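Local coordinates for outer surface protein (PDB 5IZT) that is of unknown function but belongs to the Borrelia CRASP-1-like (PFam54_60) family of helical outer surface proteins, some of which bind complement regulators, at residues S216-L221 with N247-F252; Y253-F258 with G292-F297; I283-I288 with N380-R385; M287-G292 with K344-Q349; I354-S359 with K374-D379. All blocks are in the same frame, centred on the assembly; numbering follows the deposited sequence. Where two conformers were deposited one is given.

Contact 1 (S216-L221 with N247-F252); sequences SAFELL and NERNKF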
# COMPACT_ATOMS: atom_id res chain seq x y z
N SER A 216 1.79 -8.06 18.24
CA SER A 216 1.72 -6.61 18.35
C SER A 216 0.78 -6.03 17.30
O SER A 216 -0.43 -6.04 17.51
CB SER A 216 3.13 -5.97 18.29
OG SER A 216 3.76 -6.06 17.03
N ALA A 217 1.31 -5.51 16.18
CA ALA A 217 0.47 -4.74 15.26
C ALA A 217 -0.71 -5.55 14.72
O ALA A 217 -1.83 -5.04 14.60
CB ALA A 217 1.31 -4.19 14.12
N PHE A 218 -0.46 -6.79 14.31
CA PHE A 218 -1.56 -7.57 13.74
C PHE A 218 -2.54 -8.03 14.81
O PHE A 218 -3.69 -8.31 14.50
CB PHE A 218 -1.00 -8.78 12.98
CG PHE A 218 -0.19 -8.41 11.77
CD1 PHE A 218 -0.53 -7.29 11.01
CD2 PHE A 218 0.90 -9.18 11.37
CE1 PHE A 218 0.21 -6.95 9.86
CE2 PHE A 218 1.65 -8.86 10.24
CZ PHE A 218 1.29 -7.74 9.47
N GLU A 219 -2.11 -8.13 16.06
CA GLU A 219 -3.05 -8.49 17.11
C GLU A 219 -4.09 -7.39 17.33
O GLU A 219 -5.21 -7.68 17.79
CB GLU A 219 -2.31 -8.78 18.41
CG GLU A 219 -3.16 -9.49 19.46
CD GLU A 219 -2.33 -10.09 20.57
OE1 GLU A 219 -1.31 -9.48 20.93
OE2 GLU A 219 -2.70 -11.17 21.09
N LEU A 220 -3.75 -6.15 17.01
CA LEU A 220 -4.59 -5.00 17.33
C LEU A 220 -5.68 -4.74 16.30
O LEU A 220 -6.47 -3.80 16.48
CB LEU A 220 -3.72 -3.74 17.47
CG LEU A 220 -2.79 -3.79 18.69
CD1 LEU A 220 -1.83 -2.62 18.61
CD2 LEU A 220 -3.64 -3.73 19.94
N LEU A 221 -5.73 -5.50 15.22
CA LEU A 221 -6.68 -5.23 14.14
C LEU A 221 -7.39 -6.50 13.72
O LEU A 221 -6.88 -7.61 13.90
CB LEU A 221 -5.95 -4.62 12.93
CG LEU A 221 -5.27 -3.27 13.15
CD1 LEU A 221 -4.38 -2.99 11.97
CD2 LEU A 221 -6.33 -2.18 13.30
N ASN A 247 -3.99 -13.55 3.82
CA ASN A 247 -4.12 -12.72 2.62
C ASN A 247 -3.90 -11.25 2.94
O ASN A 247 -3.20 -10.53 2.20
CB ASN A 247 -5.49 -12.94 1.99
CG ASN A 247 -5.65 -12.21 0.67
OD1 ASN A 247 -5.04 -12.60 -0.33
ND2 ASN A 247 -6.45 -11.16 0.65
N GLU A 248 -4.48 -10.77 4.05
CA GLU A 248 -4.36 -9.35 4.37
C GLU A 248 -2.98 -9.00 4.90
O GLU A 248 -2.45 -7.93 4.57
CB GLU A 248 -5.42 -8.93 5.39
CG GLU A 248 -5.35 -7.44 5.68
CD GLU A 248 -6.69 -6.77 5.82
OE1 GLU A 248 -6.96 -6.24 6.91
OE2 GLU A 248 -7.47 -6.78 4.85
N ARG A 249 -2.38 -9.85 5.75
CA ARG A 249 -0.99 -9.61 6.12
C ARG A 249 -0.09 -9.53 4.90
O ARG A 249 0.86 -8.75 4.86
CB ARG A 249 -0.47 -10.70 7.07
CG ARG A 249 -1.25 -10.81 8.37
CD ARG A 249 -0.50 -11.68 9.37
NE ARG A 249 -0.38 -13.08 8.99
CZ ARG A 249 -1.23 -14.03 9.37
NH1 ARG A 249 -2.30 -13.70 10.11
NH2 ARG A 249 -1.02 -15.30 9.04
N ASN A 250 -0.40 -10.32 3.87
CA ASN A 250 0.45 -10.27 2.69
C ASN A 250 0.30 -8.97 1.92
O ASN A 250 1.21 -8.61 1.16
CB ASN A 250 0.16 -11.48 1.80
CG ASN A 250 0.98 -12.69 2.22
OD1 ASN A 250 0.82 -13.21 3.32
ND2 ASN A 250 1.88 -13.12 1.35
N LYS A 251 -0.81 -8.23 2.10
CA LYS A 251 -0.87 -6.90 1.50
C LYS A 251 0.14 -5.96 2.14
O LYS A 251 0.72 -5.11 1.46
CB LYS A 251 -2.28 -6.32 1.63
CG LYS A 251 -3.35 -7.25 1.06
CD LYS A 251 -4.00 -6.72 -0.16
CE LYS A 251 -5.02 -7.72 -0.70
NZ LYS A 251 -4.46 -8.45 -1.88
N PHE A 252 0.35 -6.07 3.47
CA PHE A 252 1.39 -5.27 4.09
C PHE A 252 2.77 -5.68 3.60
O PHE A 252 3.64 -4.83 3.35
CB PHE A 252 1.35 -5.37 5.62
CG PHE A 252 2.39 -4.51 6.28
CD1 PHE A 252 2.23 -3.12 6.32
CD2 PHE A 252 3.55 -5.07 6.80
CE1 PHE A 252 3.20 -2.30 6.89
CE2 PHE A 252 4.55 -4.25 7.38
CZ PHE A 252 4.37 -2.87 7.43

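Contact 2 (Y253-F258 with G292-F297); sequences YALMDF and GTQISF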
# COMPACT_ATOMS: atom_id res chain seq x y z
N TYR A 253 3.00 -6.98 3.45
CA TYR A 253 4.29 -7.44 2.91
C TYR A 253 4.50 -6.93 1.50
O TYR A 253 5.62 -6.57 1.11
CB TYR A 253 4.38 -8.97 2.95
CG TYR A 253 4.14 -9.56 4.32
CD1 TYR A 253 4.45 -8.84 5.47
CD2 TYR A 253 3.56 -10.83 4.47
CE1 TYR A 253 4.21 -9.36 6.75
CE2 TYR A 253 3.32 -11.37 5.76
CZ TYR A 253 3.65 -10.64 6.88
OH TYR A 253 3.42 -11.16 8.14
N ALA A 254 3.42 -6.90 0.70
CA ALA A 254 3.50 -6.40 -0.67
C ALA A 254 3.80 -4.90 -0.70
O ALA A 254 4.53 -4.43 -1.58
CB ALA A 254 2.21 -6.69 -1.41
N LEU A 255 3.23 -4.15 0.24
CA LEU A 255 3.51 -2.72 0.35
C LEU A 255 5.00 -2.47 0.58
O LEU A 255 5.56 -1.48 0.07
CB LEU A 255 2.69 -2.13 1.49
CG LEU A 255 2.97 -0.68 1.87
CD1 LEU A 255 2.66 0.27 0.71
CD2 LEU A 255 2.15 -0.34 3.12
N MET A 256 5.64 -3.35 1.36
CA MET A 256 7.07 -3.30 1.65
C MET A 256 7.90 -4.07 0.62
O MET A 256 9.07 -4.39 0.89
CB MET A 256 7.32 -3.86 3.05
CG MET A 256 6.45 -3.20 4.07
SD MET A 256 7.06 -1.52 4.31
CE MET A 256 8.36 -1.89 5.49
N ASP A 257 7.32 -4.39 -0.54
CA ASP A 257 8.02 -5.04 -1.65
C ASP A 257 8.63 -6.39 -1.26
O ASP A 257 9.67 -6.80 -1.80
CB ASP A 257 9.07 -4.11 -2.26
CG ASP A 257 8.43 -2.88 -2.91
OD1 ASP A 257 7.45 -3.04 -3.66
OD2 ASP A 257 8.90 -1.76 -2.67
N PHE A 258 7.97 -7.09 -0.34
CA PHE A 258 8.40 -8.41 0.12
C PHE A 258 9.87 -8.40 0.54
O PHE A 258 10.59 -9.38 0.35
CB PHE A 258 8.11 -9.47 -0.93
CG PHE A 258 6.64 -9.58 -1.28
CD1 PHE A 258 5.75 -10.18 -0.40
CD2 PHE A 258 6.16 -9.04 -2.45
CE1 PHE A 258 4.39 -10.25 -0.71
CE2 PHE A 258 4.81 -9.11 -2.77
CZ PHE A 258 3.93 -9.70 -1.90
N GLY A 292 -4.40 0.18 3.99
CA GLY A 292 -5.31 0.90 3.10
C GLY A 292 -4.62 1.42 1.85
O GLY A 292 -5.23 1.46 0.78
N THR A 293 -3.36 1.83 1.98
CA THR A 293 -2.61 2.26 0.81
C THR A 293 -2.49 1.14 -0.21
O THR A 293 -2.72 1.34 -1.41
CB THR A 293 -1.22 2.73 1.23
OG1 THR A 293 -1.34 3.91 2.02
CG2 THR A 293 -0.34 3.04 0.01
N GLN A 294 -2.08 -0.05 0.24
CA GLN A 294 -1.88 -1.14 -0.70
C GLN A 294 -3.21 -1.64 -1.26
O GLN A 294 -3.30 -1.98 -2.44
CB GLN A 294 -1.11 -2.29 -0.03
CG GLN A 294 -0.74 -3.43 -0.98
CD GLN A 294 0.30 -3.02 -2.02
OE1 GLN A 294 1.01 -2.04 -1.83
NE2 GLN A 294 0.38 -3.77 -3.11
N ILE A 295 -4.25 -1.68 -0.42
CA ILE A 295 -5.53 -2.19 -0.89
C ILE A 295 -6.08 -1.28 -1.98
O ILE A 295 -6.51 -1.75 -3.04
CB ILE A 295 -6.51 -2.33 0.28
CG1 ILE A 295 -6.05 -3.47 1.21
CG2 ILE A 295 -7.93 -2.54 -0.26
CD1 ILE A 295 -6.79 -3.54 2.55
N SER A 296 -6.08 0.03 -1.73
CA SER A 296 -6.58 0.97 -2.74
C SER A 296 -5.73 0.93 -3.99
O SER A 296 -6.25 1.05 -5.10
CB SER A 296 -6.61 2.39 -2.19
OG SER A 296 -7.64 2.56 -1.23
N PHE A 297 -4.40 0.84 -3.83
CA PHE A 297 -3.49 0.75 -4.97
C PHE A 297 -3.86 -0.42 -5.87
O PHE A 297 -3.99 -0.26 -7.10
CB PHE A 297 -2.05 0.62 -4.45
CG PHE A 297 -1.02 0.41 -5.52
CD1 PHE A 297 -0.57 1.47 -6.29
CD2 PHE A 297 -0.49 -0.84 -5.74
CE1 PHE A 297 0.41 1.28 -7.27
CE2 PHE A 297 0.49 -1.05 -6.72
CZ PHE A 297 0.92 0.01 -7.49

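Contact 3 (I283-I288 with N380-R385); sequences IRELMI and NMQNAR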
# COMPACT_ATOMS: atom_id res chain seq x y z
N ILE A 283 -0.23 2.48 16.81
CA ILE A 283 0.10 1.30 16.02
C ILE A 283 -1.03 0.96 15.06
O ILE A 283 -0.79 0.65 13.88
CB ILE A 283 0.42 0.11 16.96
CG1 ILE A 283 1.66 0.38 17.80
CG2 ILE A 283 0.66 -1.17 16.15
CD1 ILE A 283 1.89 -0.73 18.90
N ARG A 284 -2.28 1.01 15.55
CA ARG A 284 -3.43 0.78 14.68
C ARG A 284 -3.44 1.76 13.50
O ARG A 284 -3.59 1.35 12.34
CB ARG A 284 -4.74 0.89 15.47
CG ARG A 284 -5.02 -0.28 16.41
CD ARG A 284 -6.40 -0.18 17.08
NE ARG A 284 -6.62 -1.34 17.94
CZ ARG A 284 -6.67 -1.30 19.27
NH1 ARG A 284 -6.53 -0.14 19.90
NH2 ARG A 284 -6.88 -2.41 19.97
N GLU A 285 -3.32 3.06 13.79
CA GLU A 285 -3.34 4.06 12.71
C GLU A 285 -2.21 3.82 11.71
O GLU A 285 -2.40 3.98 10.50
CB GLU A 285 -3.25 5.48 13.27
CG GLU A 285 -4.41 5.94 14.14
CD GLU A 285 -4.35 7.45 14.44
OE1 GLU A 285 -3.61 7.87 15.36
OE2 GLU A 285 -5.03 8.23 13.73
N LEU A 286 -1.00 3.47 12.19
CA LEU A 286 0.11 3.23 11.27
C LEU A 286 -0.19 2.06 10.35
O LEU A 286 -0.02 2.16 9.13
CB LEU A 286 1.42 2.97 12.02
CG LEU A 286 1.99 4.16 12.80
CD1 LEU A 286 3.09 3.68 13.73
CD2 LEU A 286 2.51 5.22 11.84
N MET A 287 -0.62 0.93 10.92
CA MET A 287 -0.85 -0.25 10.09
C MET A 287 -2.05 -0.05 9.18
O MET A 287 -2.03 -0.47 8.01
CB MET A 287 -1.05 -1.49 10.97
CG MET A 287 -1.29 -2.76 10.13
SD MET A 287 0.04 -3.14 8.96
CE MET A 287 1.39 -3.55 10.07
N ILE A 288 -3.12 0.59 9.68
CA ILE A 288 -4.27 0.85 8.82
C ILE A 288 -3.87 1.73 7.64
O ILE A 288 -4.35 1.53 6.51
CB ILE A 288 -5.42 1.49 9.64
CG1 ILE A 288 -6.10 0.44 10.52
CG2 ILE A 288 -6.45 2.18 8.71
CD1 ILE A 288 -7.09 1.03 11.53
N ASN A 380 2.08 12.15 7.37
CA ASN A 380 2.55 11.88 6.01
C ASN A 380 2.04 10.53 5.51
O ASN A 380 1.66 10.40 4.33
CB ASN A 380 4.07 11.91 5.96
CG ASN A 380 4.66 13.28 6.16
OD1 ASN A 380 4.04 14.31 5.87
ND2 ASN A 380 5.89 13.30 6.65
N MET A 381 2.04 9.51 6.37
CA MET A 381 1.55 8.20 5.94
C MET A 381 0.05 8.21 5.70
O MET A 381 -0.43 7.65 4.70
CB MET A 381 1.92 7.15 6.99
CG MET A 381 3.42 6.89 7.05
SD MET A 381 3.88 5.83 8.46
CE MET A 381 5.29 4.95 7.75
N GLN A 382 -0.72 8.85 6.59
CA GLN A 382 -2.16 8.94 6.39
C GLN A 382 -2.51 9.81 5.19
O GLN A 382 -3.47 9.50 4.45
CB GLN A 382 -2.82 9.46 7.67
CG GLN A 382 -2.82 8.40 8.80
CD GLN A 382 -3.44 8.91 10.09
OE1 GLN A 382 -3.26 10.08 10.47
NE2 GLN A 382 -4.19 8.04 10.78
N ASN A 383 -1.73 10.86 4.92
CA ASN A 383 -1.99 11.70 3.76
C ASN A 383 -1.70 10.94 2.46
O ASN A 383 -2.42 11.09 1.46
CB ASN A 383 -1.16 12.99 3.84
CG ASN A 383 -1.68 13.96 4.90
OD1 ASN A 383 -2.85 13.89 5.28
ND2 ASN A 383 -0.83 14.87 5.37
N ALA A 384 -0.66 10.10 2.48
CA ALA A 384 -0.39 9.27 1.30
C ALA A 384 -1.52 8.27 1.07
O ALA A 384 -1.95 8.08 -0.09
CB ALA A 384 0.95 8.55 1.45
N ARG A 385 -2.00 7.62 2.14
CA ARG A 385 -3.11 6.67 2.00
C ARG A 385 -4.32 7.35 1.40
O ARG A 385 -4.94 6.83 0.47
CB ARG A 385 -3.47 6.06 3.36
CG ARG A 385 -4.54 4.94 3.30
CD ARG A 385 -5.99 5.46 3.28
NE ARG A 385 -6.97 4.38 3.16
CZ ARG A 385 -7.25 3.75 2.02
NH1 ARG A 385 -6.62 4.09 0.90
NH2 ARG A 385 -8.16 2.78 2.00
O HOH W 1 -4.64 5.38 9.77

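Contact 4 (M287-G292 with K344-Q349); sequences MISGLG and KEWSRQ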
# COMPACT_ATOMS: atom_id res chain seq x y z
N MET A 287 -0.62 0.93 10.92
CA MET A 287 -0.85 -0.25 10.09
C MET A 287 -2.05 -0.05 9.18
O MET A 287 -2.03 -0.47 8.01
CB MET A 287 -1.05 -1.49 10.97
CG MET A 287 -1.29 -2.76 10.13
SD MET A 287 0.04 -3.14 8.96
CE MET A 287 1.39 -3.55 10.07
N ILE A 288 -3.12 0.59 9.68
CA ILE A 288 -4.27 0.85 8.82
C ILE A 288 -3.87 1.73 7.64
O ILE A 288 -4.35 1.53 6.51
CB ILE A 288 -5.42 1.49 9.64
CG1 ILE A 288 -6.10 0.44 10.52
CG2 ILE A 288 -6.45 2.18 8.71
CD1 ILE A 288 -7.09 1.03 11.53
N SER A 289 -2.99 2.71 7.87
CA SER A 289 -2.59 3.58 6.76
C SER A 289 -1.82 2.80 5.71
O SER A 289 -1.94 3.09 4.52
CB SER A 289 -1.75 4.77 7.26
OG SER A 289 -0.39 4.39 7.54
N GLY A 290 -1.04 1.81 6.11
CA GLY A 290 -0.30 1.03 5.14
C GLY A 290 -1.19 0.04 4.41
O GLY A 290 -1.18 -0.03 3.18
N LEU A 291 -1.97 -0.73 5.16
CA LEU A 291 -2.91 -1.66 4.54
C LEU A 291 -3.84 -0.94 3.57
O LEU A 291 -4.09 -1.42 2.45
CB LEU A 291 -3.73 -2.36 5.61
CG LEU A 291 -2.99 -3.41 6.44
CD1 LEU A 291 -3.93 -3.91 7.52
CD2 LEU A 291 -2.54 -4.56 5.54
N GLY A 292 -4.40 0.18 3.99
CA GLY A 292 -5.31 0.90 3.10
C GLY A 292 -4.62 1.42 1.85
O GLY A 292 -5.23 1.46 0.78
N LYS A 344 4.61 5.03 -3.20
CA LYS A 344 6.04 5.19 -2.93
C LYS A 344 6.28 6.15 -1.77
O LYS A 344 7.22 5.97 -0.98
CB LYS A 344 6.77 5.69 -4.18
N GLU A 345 5.46 7.20 -1.65
CA GLU A 345 5.62 8.14 -0.54
C GLU A 345 5.41 7.47 0.82
O GLU A 345 6.15 7.75 1.78
CB GLU A 345 4.69 9.34 -0.70
CG GLU A 345 4.84 10.41 0.37
CD GLU A 345 6.25 10.99 0.45
OE1 GLU A 345 7.01 10.87 -0.53
OE2 GLU A 345 6.58 11.58 1.51
N TRP A 346 4.41 6.59 0.93
CA TRP A 346 4.23 5.84 2.18
C TRP A 346 5.47 5.03 2.49
O TRP A 346 5.97 5.03 3.62
CB TRP A 346 3.00 4.91 2.09
CG TRP A 346 2.60 4.34 3.42
CD1 TRP A 346 1.60 4.78 4.23
CD2 TRP A 346 3.23 3.24 4.11
NE1 TRP A 346 1.55 4.02 5.38
CE2 TRP A 346 2.54 3.08 5.33
CE3 TRP A 346 4.28 2.37 3.81
CZ2 TRP A 346 2.88 2.09 6.26
CZ3 TRP A 346 4.62 1.39 4.73
CH2 TRP A 346 3.92 1.26 5.93
N SER A 347 5.99 4.31 1.48
CA SER A 347 7.19 3.50 1.65
C SER A 347 8.38 4.36 2.04
O SER A 347 9.21 3.94 2.86
CB SER A 347 7.46 2.73 0.35
OG SER A 347 8.31 1.62 0.57
N ARG A 348 8.48 5.57 1.48
CA ARG A 348 9.56 6.48 1.84
C ARG A 348 9.49 6.88 3.31
O ARG A 348 10.52 6.98 3.99
CB ARG A 348 9.52 7.72 0.94
CG ARG A 348 10.61 8.74 1.25
CD ARG A 348 10.60 9.90 0.25
NE ARG A 348 9.67 10.96 0.64
CZ ARG A 348 10.03 12.05 1.31
NH1 ARG A 348 11.30 12.23 1.66
NH2 ARG A 348 9.12 12.97 1.62
N GLN A 349 8.28 7.12 3.82
CA GLN A 349 8.12 7.41 5.24
C GLN A 349 8.51 6.20 6.09
O GLN A 349 9.17 6.35 7.13
CB GLN A 349 6.69 7.84 5.54
CG GLN A 349 6.24 9.08 4.75
CD GLN A 349 6.98 10.34 5.19
OE1 GLN A 349 7.24 10.53 6.37
NE2 GLN A 349 7.30 11.21 4.23

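Contact 5 (I354-S359 with K374-D379); sequences IANASS and KKRYLD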
# COMPACT_ATOMS: atom_id res chain seq x y z
N ILE A 354 12.20 3.43 9.81
CA ILE A 354 13.11 2.31 10.08
C ILE A 354 14.53 2.82 10.30
O ILE A 354 15.17 2.47 11.30
CB ILE A 354 13.06 1.30 8.92
CG1 ILE A 354 11.74 0.53 8.94
CG2 ILE A 354 14.29 0.36 8.95
CD1 ILE A 354 11.43 -0.18 7.65
N ALA A 355 15.03 3.64 9.38
CA ALA A 355 16.39 4.16 9.51
C ALA A 355 16.57 4.97 10.79
O ALA A 355 17.65 4.94 11.39
CB ALA A 355 16.75 5.01 8.30
N ASN A 356 15.53 5.68 11.23
CA ASN A 356 15.71 6.56 12.37
C ASN A 356 15.50 5.86 13.70
O ASN A 356 16.29 6.06 14.62
CB ASN A 356 14.78 7.78 12.24
CG ASN A 356 15.37 8.87 11.36
OD1 ASN A 356 15.07 8.95 10.17
ND2 ASN A 356 16.24 9.69 11.94
N ALA A 357 14.47 5.01 13.83
CA ALA A 357 14.29 4.31 15.09
C ALA A 357 15.41 3.31 15.35
O ALA A 357 15.56 2.85 16.49
CB ALA A 357 12.94 3.60 15.12
N SER A 358 16.20 2.99 14.32
CA SER A 358 17.35 2.11 14.45
C SER A 358 18.57 2.87 14.98
O SER A 358 19.15 2.49 16.00
CB SER A 358 17.67 1.45 13.10
N SER A 359 18.94 3.95 14.29
CA SER A 359 20.19 4.64 14.59
C SER A 359 20.04 5.81 15.55
O SER A 359 21.06 6.41 15.93
CB SER A 359 20.82 5.14 13.28
N LYS A 374 4.62 9.87 15.92
CA LYS A 374 3.36 10.57 15.72
C LYS A 374 3.58 11.94 15.08
O LYS A 374 2.84 12.33 14.17
CB LYS A 374 2.64 10.69 17.07
CG LYS A 374 1.22 11.19 17.02
CD LYS A 374 0.48 10.80 18.29
CE LYS A 374 1.38 10.95 19.52
NZ LYS A 374 0.70 10.60 20.80
N LYS A 375 4.62 12.67 15.51
CA LYS A 375 4.83 14.02 14.97
C LYS A 375 5.62 14.04 13.66
O LYS A 375 5.52 15.02 12.92
CB LYS A 375 5.51 14.90 16.04
CG LYS A 375 4.56 15.20 17.23
CD LYS A 375 5.20 15.98 18.34
CE LYS A 375 4.15 16.50 19.35
NZ LYS A 375 4.79 17.08 20.56
N ARG A 376 6.40 13.00 13.35
CA ARG A 376 7.23 13.05 12.15
C ARG A 376 6.63 12.30 10.97
O ARG A 376 6.69 12.79 9.84
CB ARG A 376 8.65 12.51 12.40
CG ARG A 376 9.54 12.71 11.17
CD ARG A 376 11.03 12.56 11.43
NE ARG A 376 11.78 12.76 10.19
CZ ARG A 376 13.11 12.63 10.09
NH1 ARG A 376 13.82 12.31 11.16
NH2 ARG A 376 13.71 12.81 8.93
N TYR A 377 6.02 11.14 11.21
CA TYR A 377 5.64 10.26 10.11
C TYR A 377 4.14 10.03 9.96
O TYR A 377 3.69 9.76 8.85
CB TYR A 377 6.33 8.89 10.24
CG TYR A 377 7.84 8.99 10.32
CD1 TYR A 377 8.60 9.21 9.18
CD2 TYR A 377 8.50 8.81 11.54
CE1 TYR A 377 10.01 9.30 9.25
CE2 TYR A 377 9.88 8.89 11.62
CZ TYR A 377 10.63 9.12 10.48
OH TYR A 377 12.00 9.20 10.59
N LEU A 378 3.35 10.08 11.04
CA LEU A 378 1.98 9.56 10.95
C LEU A 378 1.14 10.33 9.94
O LEU A 378 0.44 9.74 9.11
CB LEU A 378 1.32 9.59 12.34
CG LEU A 378 -0.15 9.14 12.39
CD1 LEU A 378 -0.33 7.69 11.88
CD2 LEU A 378 -0.69 9.31 13.81
N ASP A 379 1.19 11.66 9.99
CA ASP A 379 0.37 12.46 9.08
C ASP A 379 0.78 12.24 7.63
O ASP A 379 -0.08 12.17 6.74
CB ASP A 379 0.45 13.94 9.45
CG ASP A 379 -0.30 14.26 10.73
OD1 ASP A 379 -1.51 13.93 10.81
OD2 ASP A 379 0.33 14.78 11.67

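Contact 1 (S216-L221 with N247-F252)
Phe218, in an irregular turn of the loop leading to helix 243-255, lies opposite Arg249 on that helix with their CA atoms 7.9 Å apart, and both CA-CB bonds point at the partner segment. The phenyl ring of Phe218 carries most of the contact. The aliphatic part of Arg249 lies over one ring face: CG sits 4.0 Å from the ring centroid and only 11° off the normal, a CH-pi contact, and CD comes to 3.5 Å from Phe218 CD2. The bend at chi3 of Arg249 (-67°) turns the chain away beyond CD. Ring and guanidinium planes are 45° apart, and it is the CG and CD methylenes, not the guanidinium, that cover the face. The guanidinium is held by other partners: NE forms a salt bridge with Glu206, and NH1 bonds to the carbonyl oxygens of Leu238 and Ser240. At the edge of the Phe218 ring, near its plane, CZ meets Phe252 CD2 at 4.4 Å, a looser apolar contact one helical turn on from Arg249. Phe252 and Phe218 also both touch Met287 of helix 280-316, so the loop closes over the core of the helical domain. No hydrogen bond joins the two segments. Arg249 thus divides its work: its methylenes pack on Phe218, while its buried charge is probably balanced by Glu206 and the Leu238 and Ser240 carbonyls.

Contact 2 (Y253-F258 with G292-F297)
The closing turn of helix 243-255, finished by a Schellman motif, packs through Ala254 and Leu255 against Thr293 and Gln294 of helix 280-316 in the middle of the helical domain. Evidence for the motif is the pair of backbone bonds Phe258 N to Tyr253 O (2.8 Å) and Asp257 N to Ala254 O (3.0 Å), with Asp257 at positive phi (58°) as the C-prime residue. The backbones come close, with 5.7 Å between the CA atoms of Leu255 and Gln294. Gln294 does most of the touching: its CG is anti to the backbone N (chi1 -175°), and the bend at chi2 (68°) turns CD in the C-terminal direction of its own helix, toward Glu298, beside Ala254 and Leu255. The side chains of Leu255 and Gln294 pass each other in opposite directions. Gln294 OE1 rests 3.4 Å from Leu255 CA, while Gln294 NE2 meets Ala254 CB at 3.8 Å. This buried amide is satisfied on both ends by residues beyond the segments, OE1 accepting from Arg343 NE and NE2 donating to Glu298. Arg343 also reaches Ala254 O and forms a salt bridge with Asp257, which ties the helix terminus and the glutamine to the same side chain. Further along, Leu255 and Thr293 cross at about a right angle, and the methyl groups Leu255 CD1 and Thr293 CG2 meet at 4.1 Å.

Contact 3 (I283-I288 with N380-R385)
Leu286 and Met381 mark the nearest approach of helices 280-316 and 366-395 in this contact, with CA atoms 7.4 Å apart. Of the two, Met381 points its CA-CB bond at the other helix, and its sulfur SD touches the methyl CD2 of Leu286 at 3.7 Å as the side chains pass at a slant. Beside this apolar pair runs a polar one, Glu285 with Gln382, both partly exposed. The Gln382 chain, extended beyond CG, carries its amide across to Glu285, where NE2 donates to OE2 over 3.1 Å with an N-H...O angle of 155°. The acceptor lies close to the amide plane, yet the nitrogen approaches OE2 from above the carboxylate, 55° out of its plane, and the two flat groups stand 75° apart. In this helical bundle the apolar pair faces inward, where Met381 also meets Trp346 of helix 322-359. The amide nitrogen of Gln382 serves two acceptors, the carboxylate and a water, consistent with a defined amide orientation, nitrogen toward helix 280-316. That water forms the second link between the helices: it donates to Glu285 O at 2.7 Å and accepts from Gln382 NE2 at 2.9 Å.

Contact 4 (M287-G292 with K344-Q349)
Trp346 packs one face of its indole against Gly290 CA and turns its NE1 edge to Ser289 OG, while a charged pair on its own helix takes no part in the contact with residues 287-292. On the tight side, Gly290 CA lies 3.2 Å above the indole plane, toward the rim, and 3.5 Å from Trp346 CE2; with no side chain at Gly290 the ring lies directly against the main chain. The edge is equally well defined: Trp346 NE1 donates to Ser289 OG over 2.9 Å at 179°, and OG is only 1° from the ring plane. With chi1 at 77°, this hydroxyl also reaches back to Leu286 O within its helix. This helix-helix contact in the bundle core brings the CA atoms of Gly290 and Trp346 to 7.2 Å; Phe252 and Leu255 of helix 243-255 also touch the indole. Gln349 faces helix 366-395. On the solvent side, the given conformer of exposed Arg348 grips partly exposed Glu345 side-on in a salt bridge, Arg348 NE to Glu345 OE1 and Arg348 NH2 to Glu345 OE2, both 2.9 Å.

Contact 5 (I354-S359 with K374-D379)
The ring of Tyr377 meets Asn356 at its edge, near its plane, and has Arg376 CG over the centre of one face, 3.7 Å above it. The guanidinium of Arg376 in turn has Tyr377 OH on one face, 3.3 Å above the plane and toward the rim. The side chain of Asn356 thus reaches the ends of two neighbouring residues: in the modelled conformer, its CG is 3.5 Å from Tyr377 OH and 3.8 Å from Arg376 NH1. Its amide plane is turned 47° from the phenol ring and 56° from the guanidinium, and the Asn356 side chain crosses both at about a right angle. The contact belongs to the hairpin of helices 322-359 and 366-395, near the turn that joins them, where the second helix widens into a pi-type turn at 374-378. The backbones stand well apart, 10.7 Å between the CA atoms of Asn356 and Arg376, so long side chains span the gap. Arg376 does so with its chain extended from CG to NE (chi3 179°), and NH1 is hydrogen-bonded to Tyr372 OH of its own helix.

In the fold
Contacts 3, 4 and 2 follow one another in that order along helix 280-316, sharing residues where they adjoin; it meets helix 366-395 in contact 3, helix 322-359 in contact 4 and helix 243-255 in contact 2. Centres of contacts 3 and 4 lie about 6 Å apart and those of contacts 2 and 4 about 7 Å apart, so this helix is the common spine of the domain. Contact 1, its centre about 11 Å from that of contact 2, ties the preceding loop to helix 243-255. Contact 5, nested within the loop closed by contact 3, has its centre about 20 Å from that of contact 1. The contacts join a loop and four helices, both consecutive and distant in sequence, in one all-helical domain.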